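Local coordinates for putative methyltransferase from antibiotic biosynthesis pathway (Anabaena variabilis ATCC 29413, PDB 3EGE), which probably transfers methyl groups from S-adenosylmethionine, as a putative methyltransferase of an antibiotic biosynthesis pathway, at residues 102-107 with 112-117; 39-44 with 83-88; 197-202 with 206-211. All coordinates share one frame; numbering follows the deposited sequence.

Interaction 1: 102-107 with 112-117; sequences LAIHHF and KSFQEM
F107 and M117 meet where the ring edge of the first receives the terminal methyl of the second: CE of M117, a selenomethionine, lies in the ring plane 3.8 Å from F107 CE2. Beside it, S113 approaches the same ring obliquely, S113 CB and S113 OG both lying 3.7 Å from F107 CD2. The second apolar pair runs from I104 CD1 to F114 CZ, 4.1 Å apart, with the methyl at the phenyl edge and the two side chains roughly perpendicular. I104 CG2 adds a looser approach to M117 CE.

The M117 chain reaches this far because it is extended beyond CG (chi3 -176°). The F107 ring is backed by its own loop, since I104 CA sits 3.6 Å above the ring plane, over its centre. That loop makes a short 3-10 turn, in which F107 N bonds to I104 O at 3.1 Å. On the helix, the hydroxyl of S113 is hydrogen-bonded to the carbonyl of H109, one turn earlier.

Further out, L128 of strand 126-131 touches both I104 and F114, and V98 and S100 of strand 97-101 touch M117. The loop after strand 97-101 thus packs on helix 110-120, which leads to strand 126-131: a right-handed beta-alpha-beta crossover of the Rossmann-like methyltransferase fold.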
ATOM      1  N   LEU A 102       1.915  -0.280   1.798  1.00 67.47           N
ATOM      2  CA  LEU A 102       0.475  -0.325   2.134  1.00 69.17           C
ATOM      3  C   LEU A 102       0.129  -1.503   3.067  1.00 68.93           C
ATOM      4  O   LEU A 102      -0.758  -2.304   2.781  1.00 68.43           O
ATOM      5  CB  LEU A 102      -0.402  -0.310   0.864  1.00 69.57           C
ATOM      6  CG  LEU A 102      -0.321   0.940  -0.038  1.00 71.29           C
ATOM      7  CD1 LEU A 102      -1.103   0.652  -1.321  1.00 70.43           C
ATOM      8  CD2 LEU A 102      -0.841   2.225   0.653  1.00 68.96           C
ATOM      9  N   ALA A 103       0.863  -1.559   4.177  1.00 69.27           N
ATOM     10  CA  ALA A 103       0.743  -2.618   5.183  1.00 69.89           C
ATOM     11  C   ALA A 103       0.678  -2.160   6.636  1.00 70.48           C
ATOM     12  O   ALA A 103      -0.035  -2.790   7.400  1.00 71.81           O
ATOM     13  CB  ALA A 103       1.906  -3.603   5.021  1.00 68.01           C
ATOM     14  N   ILE A 104       1.389  -1.081   7.012  1.00 70.56           N
ATOM     15  CA  ILE A 104       1.520  -0.647   8.428  1.00 70.51           C
ATOM     16  C   ILE A 104       0.210  -0.409   9.177  1.00 71.61           C
ATOM     17  O   ILE A 104       0.171  -0.513  10.402  1.00 70.71           O
ATOM     18  CB  ILE A 104       2.515   0.580   8.638  1.00 71.08           C
ATOM     19  CG1 ILE A 104       1.989   1.918   8.054  1.00 72.75           C
ATOM     20  CG2 ILE A 104       3.877   0.270   8.056  1.00 69.93           C
ATOM     21  CD1 ILE A 104       2.819   3.197   8.509  1.00 69.16           C
ATOM     22  N   HIS A 105      -0.838  -0.055   8.425  1.00 73.26           N
ATOM     23  CA  HIS A 105      -2.202   0.080   8.955  1.00 73.36           C
ATOM     24  C   HIS A 105      -2.816  -1.215   9.437  1.00 73.88           C
ATOM     25  O   HIS A 105      -3.779  -1.162  10.195  1.00 73.83           O
ATOM     26  CB  HIS A 105      -3.144   0.795   7.976  1.00 74.13           C
ATOM     27  CG  HIS A 105      -3.385   0.073   6.694  1.00 74.51           C
ATOM     28  ND1 HIS A 105      -2.421  -0.048   5.714  1.00 71.44           N
ATOM     29  CD2 HIS A 105      -4.512  -0.487   6.192  1.00 70.62           C
ATOM     30  CE1 HIS A 105      -2.931  -0.702   4.685  1.00 70.51           C
ATOM     31  NE2 HIS A 105      -4.197  -0.975   4.947  1.00 73.96           N
ATOM     32  N   HIS A 106      -2.254  -2.356   9.011  1.00 73.98           N
ATOM     33  CA  HIS A 106      -2.653  -3.659   9.487  1.00 74.35           C
ATOM     34  C   HIS A 106      -1.873  -4.121  10.729  1.00 74.54           C
ATOM     35  O   HIS A 106      -2.210  -5.160  11.278  1.00 74.42           O
ATOM     36  CB  HIS A 106      -2.493  -4.709   8.392  1.00 76.86           C
ATOM     37  CG  HIS A 106      -3.302  -4.444   7.166  1.00 77.99           C
ATOM     38  ND1 HIS A 106      -4.655  -4.195   7.213  1.00 84.47           N
ATOM     39  CD2 HIS A 106      -2.961  -4.456   5.855  1.00 82.23           C
ATOM     40  CE1 HIS A 106      -5.105  -4.016   5.981  1.00 89.59           C
ATOM     41  NE2 HIS A 106      -4.098  -4.181   5.138  1.00 85.15           N
ATOM     42  N   PHE A 107      -0.861  -3.375  11.190  1.00 74.20           N
ATOM     43  CA  PHE A 107      -0.084  -3.787  12.362  1.00 74.09           C
ATOM     44  C   PHE A 107      -0.822  -3.438  13.665  1.00 74.78           C
ATOM     45  O   PHE A 107      -1.434  -2.373  13.772  1.00 74.87           O
ATOM     46  CB  PHE A 107       1.346  -3.177  12.381  1.00 73.96           C
ATOM     47  CG  PHE A 107       2.175  -3.413  11.124  1.00 69.25           C
ATOM     48  CD1 PHE A 107       1.863  -4.398  10.168  1.00 73.80           C
ATOM     49  CD2 PHE A 107       3.355  -2.689  10.953  1.00 70.17           C
ATOM     50  CE1 PHE A 107       2.678  -4.582   9.025  1.00 76.72           C
ATOM     51  CE2 PHE A 107       4.173  -2.874   9.826  1.00 68.67           C
ATOM     52  CZ  PHE A 107       3.836  -3.825   8.864  1.00 72.17           C
ATOM     53  N   LYS A 112       6.206  -0.594  18.387  1.00 72.82           N
ATOM     54  CA  LYS A 112       7.120  -1.738  18.477  1.00 71.14           C
ATOM     55  C   LYS A 112       7.564  -2.227  17.068  1.00 69.95           C
ATOM     56  O   LYS A 112       8.726  -2.617  16.896  1.00 70.64           O
ATOM     57  CB  LYS A 112       6.470  -2.876  19.298  1.00 72.96           C
ATOM     58  CG  LYS A 112       7.335  -4.134  19.506  1.00 74.13           C
ATOM     59  CD  LYS A 112       8.544  -3.903  20.424  1.00 77.77           C
ATOM     60  CE  LYS A 112       9.581  -5.015  20.275  1.00 79.77           C
ATOM     61  NZ  LYS A 112       8.978  -6.384  20.384  1.00 86.23           N
ATOM     62  N   SER A 113       6.655  -2.209  16.084  1.00 67.64           N
ATOM     63  CA  SER A 113       6.994  -2.557  14.687  1.00 67.18           C
ATOM     64  C   SER A 113       8.047  -1.602  14.105  1.00 66.16           C
ATOM     65  O   SER A 113       8.996  -2.030  13.419  1.00 64.67           O
ATOM     66  CB  SER A 113       5.760  -2.598  13.790  1.00 67.32           C
ATOM     67  OG  SER A 113       4.846  -3.566  14.277  1.00 68.28           O
ATOM     68  N   PHE A 114       7.902  -0.317  14.424  1.00 66.14           N
ATOM     69  CA  PHE A 114       8.885   0.691  14.035  1.00 65.41           C
ATOM     70  C   PHE A 114      10.241   0.453  14.699  1.00 65.10           C
ATOM     71  O   PHE A 114      11.260   0.466  14.010  1.00 64.21           O
ATOM     72  CB  PHE A 114       8.379   2.106  14.292  1.00 64.92           C
ATOM     73  CG  PHE A 114       7.307   2.580  13.345  1.00 63.58           C
ATOM     74  CD1 PHE A 114       7.039   1.971  12.093  1.00 66.82           C
ATOM     75  CD2 PHE A 114       6.657   3.770  13.642  1.00 63.45           C
ATOM     76  CE1 PHE A 114       6.089   2.503  11.229  1.00 66.90           C
ATOM     77  CE2 PHE A 114       5.719   4.313  12.778  1.00 63.55           C
ATOM     78  CZ  PHE A 114       5.436   3.691  11.572  1.00 64.71           C
ATOM     79  N   GLN A 115      10.223   0.198  16.013  1.00 65.46           N
ATOM     80  CA  GLN A 115      11.426  -0.157  16.797  1.00 65.53           C
ATOM     81  C   GLN A 115      12.136  -1.370  16.213  1.00 64.27           C
ATOM     82  O   GLN A 115      13.371  -1.381  16.137  1.00 64.54           O
ATOM     83  CB  GLN A 115      11.067  -0.437  18.258  1.00 66.30           C
ATOM     84  CG  GLN A 115      10.569   0.777  19.009  1.00 66.36           C
ATOM     85  CD  GLN A 115       9.887   0.458  20.317  1.00 66.57           C
ATOM     86  OE1 GLN A 115      10.004  -0.646  20.850  1.00 72.88           O
ATOM     87  NE2 GLN A 115       9.174   1.437  20.851  1.00 66.33           N
ATOM     88  N   GLU A 116      11.340  -2.370  15.803  1.00 64.05           N
ATOM     89  CA  GLU A 116      11.840  -3.578  15.117  1.00 63.74           C
ATOM     90  C   GLU A 116      12.536  -3.278  13.780  1.00 63.12           C
ATOM     91  O   GLU A 116      13.541  -3.912  13.467  1.00 64.13           O
ATOM     92  CB  GLU A 116      10.707  -4.618  14.889  1.00 64.67           C
ATOM     93  CG  GLU A 116      10.280  -5.454  16.090  1.00 62.19           C
ATOM     94  CD  GLU A 116      11.369  -6.394  16.557  1.00 64.67           C
ATOM     95  OE1 GLU A 116      12.245  -5.976  17.362  1.00 65.29           O
ATOM     96  OE2 GLU A 116      11.347  -7.559  16.128  1.00 61.03           O
HETATM   97  N   MSE A 117      11.996  -2.343  12.999  1.00 62.94           N
HETATM   98  CA  MSE A 117      12.611  -1.940  11.731  1.00 64.35           C
HETATM   99  C   MSE A 117      13.965  -1.302  11.975  1.00 65.24           C
HETATM  100  O   MSE A 117      14.928  -1.636  11.293  1.00 66.19           O
HETATM  101  CB  MSE A 117      11.731  -0.976  10.932  1.00 64.45           C
HETATM  102  CG  MSE A 117      10.428  -1.622  10.431  1.00 65.21           C
HETATM  103 SE   MSE A 117       9.301  -0.339   9.619  0.75 64.56          SE
HETATM  104  CE  MSE A 117       7.695  -1.502   9.215  1.00 64.35           C
TER

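Interaction 2: 39-44 with 83-88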
ATOM      1  N   ALA A  39      14.361  -5.766   4.090  1.00 62.34           N
ATOM      2  CA  ALA A  39      13.277  -6.462   4.763  1.00 62.45           C
ATOM      3  C   ALA A  39      12.007  -5.809   4.229  1.00 63.55           C
ATOM      4  O   ALA A  39      11.959  -4.573   4.087  1.00 60.77           O
ATOM      5  CB  ALA A  39      13.361  -6.333   6.241  1.00 60.83           C
ATOM      6  N   ASP A  40      11.020  -6.651   3.865  1.00 65.13           N
ATOM      7  CA  ASP A  40       9.680  -6.222   3.405  1.00 65.34           C
ATOM      8  C   ASP A  40       8.728  -6.710   4.509  1.00 65.21           C
ATOM      9  O   ASP A  40       8.435  -7.928   4.616  1.00 63.86           O
ATOM     10  CB  ASP A  40       9.345  -6.836   2.033  1.00 67.22           C
ATOM     11  CG  ASP A  40       7.992  -6.356   1.453  1.00 66.89           C
ATOM     12  OD1 ASP A  40       7.292  -5.503   2.054  1.00 69.56           O
ATOM     13  OD2 ASP A  40       7.635  -6.851   0.353  1.00 74.03           O
ATOM     14  N   ILE A  41       8.281  -5.759   5.335  1.00 64.54           N
ATOM     15  CA  ILE A  41       7.445  -6.044   6.508  1.00 64.68           C
ATOM     16  C   ILE A  41       6.007  -5.846   6.082  1.00 63.96           C
ATOM     17  O   ILE A  41       5.627  -4.765   5.661  1.00 63.22           O
ATOM     18  CB  ILE A  41       7.822  -5.148   7.725  1.00 65.81           C
ATOM     19  CG1 ILE A  41       9.367  -5.148   7.980  1.00 68.52           C
ATOM     20  CG2 ILE A  41       7.007  -5.548   8.982  1.00 64.26           C
ATOM     21  CD1 ILE A  41      10.023  -6.563   8.160  1.00 64.49           C
ATOM     22  N   GLY A  42       5.213  -6.909   6.192  1.00 65.64           N
ATOM     23  CA  GLY A  42       3.833  -6.940   5.733  1.00 65.88           C
ATOM     24  C   GLY A  42       3.909  -7.104   4.231  1.00 67.62           C
ATOM     25  O   GLY A  42       3.401  -6.272   3.483  1.00 71.12           O
ATOM     26  N   ALA A  43       4.562  -8.177   3.795  1.00 68.06           N
ATOM     27  CA  ALA A  43       4.812  -8.432   2.374  1.00 67.71           C
ATOM     28  C   ALA A  43       3.544  -8.826   1.599  1.00 67.98           C
ATOM     29  O   ALA A  43       3.520  -8.731   0.354  1.00 66.38           O
ATOM     30  CB  ALA A  43       5.903  -9.508   2.216  1.00 66.02           C
ATOM     31  N   GLY A  44       2.529  -9.302   2.331  1.00 68.41           N
ATOM     32  CA  GLY A  44       1.259  -9.724   1.764  1.00 69.09           C
ATOM     33  C   GLY A  44       1.474 -10.843   0.782  1.00 69.85           C
ATOM     34  O   GLY A  44       2.068 -11.847   1.146  1.00 72.18           O
ATOM     35  N   GLY A  83       5.296 -14.319  10.283  1.00 67.93           N
ATOM     36  CA  GLY A  83       5.375 -13.697  11.600  1.00 68.16           C
ATOM     37  C   GLY A  83       4.768 -12.317  11.557  1.00 68.14           C
ATOM     38  O   GLY A  83       4.426 -11.830  10.483  1.00 67.75           O
ATOM     39  N   TYR A  84       4.644 -11.707  12.733  1.00 68.47           N
ATOM     40  CA  TYR A  84       4.064 -10.388  12.888  1.00 68.70           C
ATOM     41  C   TYR A  84       5.140  -9.310  12.919  1.00 67.72           C
ATOM     42  O   TYR A  84       6.268  -9.542  13.353  1.00 69.36           O
ATOM     43  CB  TYR A  84       3.239 -10.318  14.166  1.00 71.10           C
ATOM     44  CG  TYR A  84       2.068 -11.275  14.233  1.00 70.34           C
ATOM     45  CD1 TYR A  84       0.920 -11.052  13.467  1.00 72.57           C
ATOM     46  CD2 TYR A  84       2.083 -12.371  15.107  1.00 78.90           C
ATOM     47  CE1 TYR A  84      -0.183 -11.913  13.532  1.00 76.37           C
ATOM     48  CE2 TYR A  84       0.977 -13.260  15.198  1.00 78.73           C
ATOM     49  CZ  TYR A  84      -0.150 -13.014  14.405  1.00 80.85           C
ATOM     50  OH  TYR A  84      -1.227 -13.867  14.486  1.00 82.27           O
ATOM     51  N   ALA A  85       4.763  -8.118  12.489  1.00 67.65           N
ATOM     52  CA  ALA A  85       5.659  -6.949  12.438  1.00 68.47           C
ATOM     53  C   ALA A  85       6.305  -6.568  13.774  1.00 68.39           C
ATOM     54  O   ALA A  85       7.450  -6.085  13.788  1.00 67.77           O
ATOM     55  CB  ALA A  85       4.929  -5.762  11.843  1.00 65.44           C
ATOM     56  N   GLU A  86       5.585  -6.818  14.874  1.00 69.38           N
ATOM     57  CA  GLU A  86       6.048  -6.481  16.238  1.00 70.94           C
ATOM     58  C   GLU A  86       7.121  -7.399  16.848  1.00 70.72           C
ATOM     59  O   GLU A  86       7.650  -7.104  17.941  1.00 70.43           O
ATOM     60  CB  GLU A  86       4.866  -6.354  17.231  1.00 72.43           C
ATOM     61  CG  GLU A  86       4.043  -7.628  17.570  1.00 78.50           C
ATOM     62  CD  GLU A  86       2.854  -7.924  16.635  1.00 87.89           C
ATOM     63  OE1 GLU A  86       2.709  -7.233  15.583  1.00 85.06           O
ATOM     64  OE2 GLU A  86       2.066  -8.862  16.968  1.00 85.54           O
ATOM     65  N   ASN A  87       7.384  -8.525  16.186  1.00 70.51           N
ATOM     66  CA  ASN A  87       8.360  -9.500  16.634  1.00 69.72           C
ATOM     67  C   ASN A  87       8.960 -10.233  15.424  1.00 68.77           C
ATOM     68  O   ASN A  87       8.511 -11.326  15.028  1.00 69.66           O
ATOM     69  CB  ASN A  87       7.708 -10.460  17.621  1.00 69.88           C
ATOM     70  CG  ASN A  87       8.691 -11.487  18.177  1.00 76.89           C
ATOM     71  OD1 ASN A  87       9.893 -11.212  18.357  1.00 85.20           O
ATOM     72  ND2 ASN A  87       8.181 -12.677  18.467  1.00 82.69           N
ATOM     73  N   LEU A  88       9.964  -9.589  14.832  1.00 66.58           N
ATOM     74  CA  LEU A  88      10.662 -10.113  13.675  1.00 64.59           C
ATOM     75  C   LEU A  88      11.727 -11.111  14.139  1.00 64.31           C
ATOM     76  O   LEU A  88      12.458 -10.832  15.085  1.00 64.62           O
ATOM     77  CB  LEU A  88      11.294  -8.979  12.871  1.00 63.49           C
ATOM     78  CG  LEU A  88      10.358  -7.854  12.382  1.00 65.02           C
ATOM     79  CD1 LEU A  88      11.178  -6.676  11.752  1.00 62.93           C
ATOM     80  CD2 LEU A  88       9.301  -8.348  11.400  1.00 65.16           C
TER
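I41 carries the contact with A85 and L88, and its CB is where the side chain divides to serve them. The CG2 branch points opposite the backbone N and meets the methyl of A85: I41 CG2 lies 3.5 Å from A85 CB and 4.0 Å from A85 CA. The other branch leaves CB through CG1, which is anti to the carbonyl carbon (chi1 -49°), and a further bend at chi2 of -55° places CD1 at the tip of L88. There both leucine methyls share the approach, I41 CD1 being 3.8 Å from L88 CD1 and likewise from L88 CD2, so the two side chains meet tip to tip.

One isoleucine therefore bridges two positions of the 83-88 loop. A type I turn from Y84 to N87, with N87 N bonded to Y84 O at 3.2 Å, begins the bend that brings A85 and L88 to the same side chain.

I41 ends strand 37-41, which lies between strands 58-62 and 97-101 in the sheet. Around the contact, V62 touches I41 and L88, V98 and M117 touch I41, and F107 and S113 touch A85, so the loop lies between the end of strand 37-41, with V62 beside it, and helix 110-120.

Interaction 3: 197-202 with 206-211; sequences ELYLKA and AGISSF
A206 N donates to A202 O across 2.8 Å, with an N-H...O angle of 145° and the donor tilted 21° from the carbonyl plane, the i to i+4 bond of a single short helical turn. The same carbonyl is touched by the A206 methyl, with A206 CB 3.4 Å from A202 O. K201 occupies the N-cap position of this helix.

The side chains meet on the buried side. Those of Y199 and F211 cross at about a right angle, and the nearest atoms, Y199 CD1 and F211 CZ, are 4.2 Å apart in an oblique approach. I208 CD1 comes to the same tyrosine ring obliquely as well, 4.3 Å from Y199 CE1. With CG anti to the carbonyl carbon (chi1 -66°), the ring end of Y199 comes nearer 206-211 than the direction of its CB alone would bring it. Its hydroxyl is held by the carbonyl of A189. F211 N bonds to I208 O at 3.1 Å, tying these two apolar residues into one turn.

Neighbouring groups complete the cluster: F145 and F147 stack edge-to-face on F211, and L226 of helix 216-231 touches Y199. The carbonyls of Y199 and L200 both bond to R205 of the intervening turn. The arrangement is a short helical turn, 202-206, linking a 3-10 segment to the start of helix 209-213 over a buried cluster of Y199, I208 and F211, packed on helices 146-153 and 216-231.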
ATOM      1  N   GLU A 197     -16.068   1.828 -14.014  1.00 69.64           N
ATOM      2  CA  GLU A 197     -16.580   0.533 -14.435  1.00 70.78           C
ATOM      3  C   GLU A 197     -15.801  -0.657 -13.870  1.00 70.58           C
ATOM      4  O   GLU A 197     -16.383  -1.733 -13.675  1.00 71.29           O
ATOM      5  CB  GLU A 197     -16.726   0.462 -15.975  1.00 72.34           C
ATOM      6  CG  GLU A 197     -15.427   0.387 -16.833  1.00 77.74           C
ATOM      7  CD  GLU A 197     -14.526   1.626 -16.811  1.00 82.37           C
ATOM      8  OE1 GLU A 197     -15.023   2.746 -16.520  1.00 81.89           O
ATOM      9  OE2 GLU A 197     -13.316   1.459 -17.109  1.00 85.15           O
ATOM     10  N   LEU A 198     -14.516  -0.471 -13.566  1.00 69.05           N
ATOM     11  CA  LEU A 198     -13.717  -1.550 -12.987  1.00 68.65           C
ATOM     12  C   LEU A 198     -14.257  -2.079 -11.638  1.00 69.00           C
ATOM     13  O   LEU A 198     -14.106  -3.287 -11.326  1.00 68.12           O
ATOM     14  CB  LEU A 198     -12.229  -1.163 -12.859  1.00 67.48           C
ATOM     15  CG  LEU A 198     -11.390  -1.017 -14.134  1.00 68.14           C
ATOM     16  CD1 LEU A 198      -9.926  -0.743 -13.748  1.00 59.10           C
ATOM     17  CD2 LEU A 198     -11.490  -2.256 -15.053  1.00 62.89           C
ATOM     18  N   TYR A 199     -14.873  -1.180 -10.860  1.00 68.53           N
ATOM     19  CA  TYR A 199     -15.477  -1.535  -9.565  1.00 67.83           C
ATOM     20  C   TYR A 199     -16.662  -2.485  -9.674  1.00 69.22           C
ATOM     21  O   TYR A 199     -16.979  -3.156  -8.704  1.00 70.33           O
ATOM     22  CB  TYR A 199     -15.851  -0.283  -8.761  1.00 66.62           C
ATOM     23  CG  TYR A 199     -14.618   0.477  -8.356  1.00 62.97           C
ATOM     24  CD1 TYR A 199     -13.811   0.020  -7.314  1.00 60.59           C
ATOM     25  CD2 TYR A 199     -14.210   1.617  -9.061  1.00 64.84           C
ATOM     26  CE1 TYR A 199     -12.631   0.694  -6.961  1.00 67.62           C
ATOM     27  CE2 TYR A 199     -13.055   2.308  -8.705  1.00 64.80           C
ATOM     28  CZ  TYR A 199     -12.271   1.847  -7.662  1.00 62.54           C
ATOM     29  OH  TYR A 199     -11.168   2.541  -7.322  1.00 65.55           O
ATOM     30  N   LEU A 200     -17.308  -2.535 -10.839  1.00 70.50           N
ATOM     31  CA  LEU A 200     -18.392  -3.474 -11.093  1.00 71.09           C
ATOM     32  C   LEU A 200     -17.876  -4.911 -11.239  1.00 72.09           C
ATOM     33  O   LEU A 200     -18.664  -5.828 -11.123  1.00 71.89           O
ATOM     34  CB  LEU A 200     -19.181  -3.099 -12.355  1.00 69.87           C
ATOM     35  CG  LEU A 200     -19.787  -1.693 -12.428  1.00 70.55           C
ATOM     36  CD1 LEU A 200     -20.593  -1.577 -13.686  1.00 64.15           C
ATOM     37  CD2 LEU A 200     -20.667  -1.370 -11.229  1.00 67.27           C
ATOM     38  N   LYS A 201     -16.577  -5.114 -11.493  1.00 73.30           N
ATOM     39  CA  LYS A 201     -16.021  -6.462 -11.685  1.00 72.93           C
ATOM     40  C   LYS A 201     -15.695  -7.114 -10.341  1.00 71.90           C
ATOM     41  O   LYS A 201     -14.887  -6.587  -9.570  1.00 70.85           O
ATOM     42  CB  LYS A 201     -14.766  -6.420 -12.557  1.00 73.65           C
ATOM     43  CG  LYS A 201     -14.976  -5.826 -13.951  1.00 75.78           C
ATOM     44  CD  LYS A 201     -13.658  -5.916 -14.776  1.00 76.97           C
ATOM     45  CE  LYS A 201     -13.863  -5.561 -16.280  1.00 82.44           C
ATOM     46  NZ  LYS A 201     -12.637  -5.805 -17.167  1.00 80.62           N
ATOM     47  N   ALA A 202     -16.355  -8.248 -10.073  1.00 71.92           N
ATOM     48  CA  ALA A 202     -16.141  -9.082  -8.877  1.00 71.92           C
ATOM     49  C   ALA A 202     -14.666  -9.337  -8.557  1.00 71.97           C
ATOM     50  O   ALA A 202     -14.275  -9.285  -7.400  1.00 73.05           O
ATOM     51  CB  ALA A 202     -16.885 -10.427  -9.032  1.00 71.13           C
ATOM     52  N   ALA A 206     -12.531  -8.360  -5.352  1.00 70.98           N
ATOM     53  CA  ALA A 206     -11.808  -9.479  -4.708  1.00 70.57           C
ATOM     54  C   ALA A 206     -10.382  -9.105  -4.270  1.00 70.74           C
ATOM     55  O   ALA A 206      -9.907  -9.595  -3.235  1.00 72.69           O
ATOM     56  CB  ALA A 206     -11.759 -10.677  -5.643  1.00 68.58           C
ATOM     57  N   GLY A 207      -9.710  -8.243  -5.036  1.00 69.52           N
ATOM     58  CA  GLY A 207      -8.383  -7.755  -4.684  1.00 68.97           C
ATOM     59  C   GLY A 207      -8.344  -6.598  -3.701  1.00 70.44           C
ATOM     60  O   GLY A 207      -7.259  -6.105  -3.397  1.00 68.72           O
ATOM     61  N   ILE A 208      -9.512  -6.123  -3.236  1.00 70.88           N
ATOM     62  CA  ILE A 208      -9.616  -4.992  -2.293  1.00 69.75           C
ATOM     63  C   ILE A 208     -10.385  -5.558  -1.079  1.00 71.24           C
ATOM     64  O   ILE A 208     -11.612  -5.838  -1.153  1.00 70.27           O
ATOM     65  CB  ILE A 208     -10.316  -3.799  -2.953  1.00 70.59           C
ATOM     66  CG1 ILE A 208      -9.605  -3.418  -4.279  1.00 69.92           C
ATOM     67  CG2 ILE A 208     -10.392  -2.606  -1.964  1.00 69.37           C
ATOM     68  CD1 ILE A 208     -10.360  -2.411  -5.124  1.00 67.94           C
ATOM     69  N   SER A 209      -9.634  -5.769   0.007  1.00 71.82           N
ATOM     70  CA  SER A 209     -10.135  -6.480   1.203  1.00 72.71           C
ATOM     71  C   SER A 209     -11.328  -5.820   1.882  1.00 70.82           C
ATOM     72  O   SER A 209     -12.168  -6.525   2.425  1.00 70.73           O
ATOM     73  CB  SER A 209      -9.002  -6.779   2.223  1.00 72.89           C
ATOM     74  OG  SER A 209      -8.546  -5.597   2.883  1.00 77.49           O
ATOM     75  N   SER A 210     -11.405  -4.489   1.820  1.00 69.89           N
ATOM     76  CA  SER A 210     -12.556  -3.750   2.358  1.00 69.47           C
ATOM     77  C   SER A 210     -13.905  -4.224   1.813  1.00 69.62           C
ATOM     78  O   SER A 210     -14.872  -4.238   2.568  1.00 71.83           O
ATOM     79  CB  SER A 210     -12.421  -2.235   2.172  1.00 69.62           C
ATOM     80  OG  SER A 210     -11.572  -1.667   3.160  1.00 78.06           O
ATOM     81  N   PHE A 211     -13.963  -4.629   0.542  1.00 68.63           N
ATOM     82  CA  PHE A 211     -15.211  -5.137  -0.057  1.00 68.50           C
ATOM     83  C   PHE A 211     -15.698  -6.428   0.624  1.00 69.49           C
ATOM     84  O   PHE A 211     -16.866  -6.506   1.050  1.00 68.95           O
ATOM     85  CB  PHE A 211     -15.099  -5.317  -1.598  1.00 66.70           C
ATOM     86  CG  PHE A 211     -15.261  -4.016  -2.403  1.00 65.75           C
ATOM     87  CD1 PHE A 211     -16.538  -3.551  -2.756  1.00 62.34           C
ATOM     88  CD2 PHE A 211     -14.152  -3.270  -2.805  1.00 59.46           C
ATOM     89  CE1 PHE A 211     -16.705  -2.365  -3.502  1.00 62.67           C
ATOM     90  CE2 PHE A 211     -14.300  -2.065  -3.542  1.00 61.63           C
ATOM     91  CZ  PHE A 211     -15.576  -1.610  -3.894  1.00 62.41           C
TER

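Interactions 1 and 2 form one continuous core, their centres about 7 Å apart. Helix 110-120 supplies the joint: E116 OE2 probably bonds to L88 N at 2.8 Å and K112 NZ to E86 O at 2.9 Å, so polar groups of the helix hold the loop whose apolar residues cover I41. Both contacts are buried and apolar across their segments, aliphatic in interaction 2 and partly aromatic in interaction 1. Interaction 3 stands apart, its centre about 26 Å from each of the others, and it alone pairs a backbone hydrogen bond between exposed alanines with a buried aromatic contact, joining local helical turns instead of elements next to the parallel strands.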